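Local coordinates for protein RPA0582 (Rhodopseudomonas palustris, PDB 3HHL) that is of unknown function but belongs to the DUF1330 family of the dimeric alpha/beta barrel clan and assembles as a two-chain complex, at residues R17-E22 and L126-P131. Numbering follows the deposited sequence.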
loop_
_atom_site.group_PDB
_atom_site.type_symbol
_atom_site.label_atom_id
_atom_site.label_comp_id
_atom_site.label_asym_id
_atom_site.label_seq_id
_atom_site.Cartn_x
_atom_site.Cartn_y
_atom_site.Cartn_z
ATOM N N ARG B 17 15.605 -11.688 5.788
ATOM C CA ARG B 17 15.950 -12.781 6.666
ATOM C C ARG B 17 16.677 -12.294 7.923
ATOM O O ARG B 17 16.523 -12.883 8.994
ATOM C CB ARG B 17 16.814 -13.786 5.905
ATOM C CG ARG B 17 16.094 -14.466 4.739
ATOM C CD ARG B 17 17.000 -15.444 4.049
ATOM N NE ARG B 17 18.050 -14.746 3.311
ATOM C CZ ARG B 17 18.785 -15.273 2.345
ATOM N NH1 ARG B 17 18.607 -16.539 1.983
ATOM N NH2 ARG B 17 19.693 -14.518 1.756
ATOM N N ALA B 18 17.472 -11.228 7.798
ATOM C CA ALA B 18 18.258 -10.720 8.953
ATOM C C ALA B 18 17.330 -10.214 10.068
ATOM O O ALA B 18 17.609 -10.380 11.244
ATOM C CB ALA B 18 19.222 -9.645 8.520
ATOM N N ASN B 19 16.199 -9.630 9.678
ATOM C CA ASN B 19 15.274 -9.114 10.618
ATOM C C ASN B 19 14.224 -10.176 10.938
ATOM O O ASN B 19 13.141 -10.163 10.403
ATOM C CB ASN B 19 14.626 -7.840 10.126
ATOM C CG ASN B 19 13.710 -7.272 11.154
ATOM O OD1 ASN B 19 13.616 -7.828 12.284
ATOM N ND2 ASN B 19 13.033 -6.196 10.827
ATOM N N ASP B 20 14.556 -11.077 11.845
ATOM C CA ASP B 20 13.744 -12.248 12.074
ATOM C C ASP B 20 12.993 -12.183 13.411
ATOM O O ASP B 20 12.741 -13.197 14.026
ATOM C CB ASP B 20 14.647 -13.463 12.050
ATOM C CG ASP B 20 15.619 -13.492 13.212
ATOM O OD1 ASP B 20 15.829 -12.466 13.909
ATOM O OD2 ASP B 20 16.169 -14.570 13.433
ATOM N N ARG B 21 12.616 -10.993 13.838
ATOM C CA ARG B 21 11.913 -10.837 15.108
ATOM C C ARG B 21 10.648 -11.682 15.075
ATOM O O ARG B 21 9.970 -11.767 14.065
ATOM C CB ARG B 21 11.591 -9.347 15.428
ATOM C CG ARG B 21 10.380 -8.756 14.715
ATOM C CD ARG B 21 10.423 -8.797 13.185
ATOM N NE ARG B 21 9.206 -8.228 12.609
ATOM C CZ ARG B 21 8.052 -8.881 12.487
ATOM N NH1 ARG B 21 7.936 -10.146 12.902
ATOM N NH2 ARG B 21 7.000 -8.272 11.967
ATOM N N GLU B 22 10.336 -12.279 16.223
ATOM C CA GLU B 22 9.103 -13.046 16.392
ATOM C C GLU B 22 7.853 -12.127 16.224
ATOM O O GLU B 22 7.806 -10.961 16.734
ATOM C CB GLU B 22 9.066 -13.741 17.765
ATOM C CG GLU B 22 8.025 -14.831 17.851
ATOM C CD GLU B 22 8.267 -15.821 18.970
ATOM O OE1 GLU B 22 9.423 -16.243 19.201
ATOM O OE2 GLU B 22 7.289 -16.182 19.640
ATOM N N LEU B 126 6.302 -4.751 -2.856
ATOM C CA LEU B 126 6.037 -5.718 -1.785
ATOM C C LEU B 126 6.669 -5.117 -0.549
ATOM O O LEU B 126 7.893 -5.053 -0.433
ATOM C CB LEU B 126 6.631 -7.099 -2.107
ATOM C CG LEU B 126 6.344 -8.258 -1.137
ATOM C CD1 LEU B 126 4.869 -8.435 -1.022
ATOM C CD2 LEU B 126 7.019 -9.599 -1.577
ATOM N N ILE B 127 5.812 -4.637 0.345
ATOM C CA ILE B 127 6.237 -3.900 1.517
ATOM C C ILE B 127 6.032 -4.760 2.732
ATOM O O ILE B 127 4.940 -5.266 2.958
ATOM C CB ILE B 127 5.421 -2.615 1.661
ATOM C CG1 ILE B 127 5.493 -1.799 0.332
ATOM C CG2 ILE B 127 5.930 -1.830 2.865
ATOM C CD1 ILE B 127 4.680 -0.500 0.321
ATOM N N ARG B 128 7.085 -4.939 3.508
ATOM C CA ARG B 128 6.993 -5.743 4.698
ATOM C C ARG B 128 6.626 -4.846 5.866
ATOM O O ARG B 128 7.297 -3.847 6.077
ATOM C CB ARG B 128 8.303 -6.416 4.992
ATOM C CG ARG B 128 8.298 -7.123 6.349
ATOM C CD ARG B 128 9.687 -7.668 6.701
ATOM N NE ARG B 128 9.796 -7.972 8.107
ATOM C CZ ARG B 128 10.735 -8.701 8.668
ATOM N NH1 ARG B 128 11.689 -9.234 7.951
ATOM N NH2 ARG B 128 10.729 -8.864 9.988
ATOM N N LEU B 129 5.580 -5.219 6.625
ATOM C CA LEU B 129 5.189 -4.460 7.803
ATOM C C LEU B 129 4.994 -5.332 9.029
ATOM O O LEU B 129 4.644 -6.504 8.908
ATOM C CB LEU B 129 3.929 -3.669 7.515
ATOM C CG LEU B 129 3.972 -2.820 6.228
ATOM C CD1 LEU B 129 3.105 -3.464 5.118
ATOM C CD2 LEU B 129 3.570 -1.390 6.448
ATOM N N LYS B 130 5.245 -4.756 10.202
ATOM C CA LYS B 130 4.801 -5.339 11.457
ATOM C C LYS B 130 3.432 -4.768 11.749
ATOM O O LYS B 130 3.289 -3.586 11.848
ATOM C CB LYS B 130 5.714 -4.948 12.598
ATOM C CG LYS B 130 5.369 -5.628 13.907
ATOM C CD LYS B 130 5.624 -4.816 15.142
ATOM C CE LYS B 130 6.949 -5.077 15.757
ATOM N NZ LYS B 130 7.474 -3.766 16.403
ATOM N N PRO B 131 2.429 -5.610 11.925
ATOM C CA PRO B 131 1.088 -5.134 12.263
ATOM C C PRO B 131 1.018 -4.363 13.566
ATOM O O PRO B 131 1.580 -4.799 14.526
ATOM C CB PRO B 131 0.276 -6.433 12.412
ATOM C CG PRO B 131 1.056 -7.457 11.802
ATOM C CD PRO B 131 2.489 -7.071 11.902
#
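With CG trans to the backbone N (chi1 172°) and an extended chain from CG to NE, the side chain of Arg128 reaches from strand 121-131 to the turn after helix 10-18, and its guanidinium meets the carbonyl of Asn19. Arg21 comes from the opposite direction, its chain bent at chi2, which brings CD and NE to the edge of the Arg128 guanidinium, so that Arg128 NH2 lies over a face of the Arg21 guanidinium, the planes 78° apart. Both terminal nitrogens of Arg128 donate hydrogen bonds to one acceptor, NH2 at 2.8 Å and NH1 at 3.0 Å from Asn19 O. That oxygen sits in the guanidinium plane; NH1 approaches on a carbonyl lone pair, whereas NH2 is tilted from the carbonyl plane. Asn19 ND2 lies over one face of the Arg128 guanidinium, 3.6 Å from NH2, the amide and guanidinium planes 22° apart.

Arg21 NE is 3.1 Å from Arg128 NH2, a pair of donors and no hydrogen bond. Glu76 of the neighbouring chain probably offsets this like charge, since its carboxylate forms salt bridges with NE of both arginines. Arg21 NH1 and NH2 also donate to the carbonyls of Gly23 and Pro24, which helps fix the guanidinium, and its NH2 rests 3.6 Å from Lys130 CB.

An alanine in place of Arg128 would probably leave Asn19 O without its two donors and Glu76 of the other chain with one salt-bridge partner fewer.

Asn19, the first residue to leave helical geometry, is the centre of an inverse gamma turn. The contact thus ties a helix-to-strand turn to strand 121-131, outermost in the sheet of its own chain, which pairs antiparallel with a strand of the other chain, a continuous intersubunit sheet consistent with the dimeric alpha/beta barrel fold.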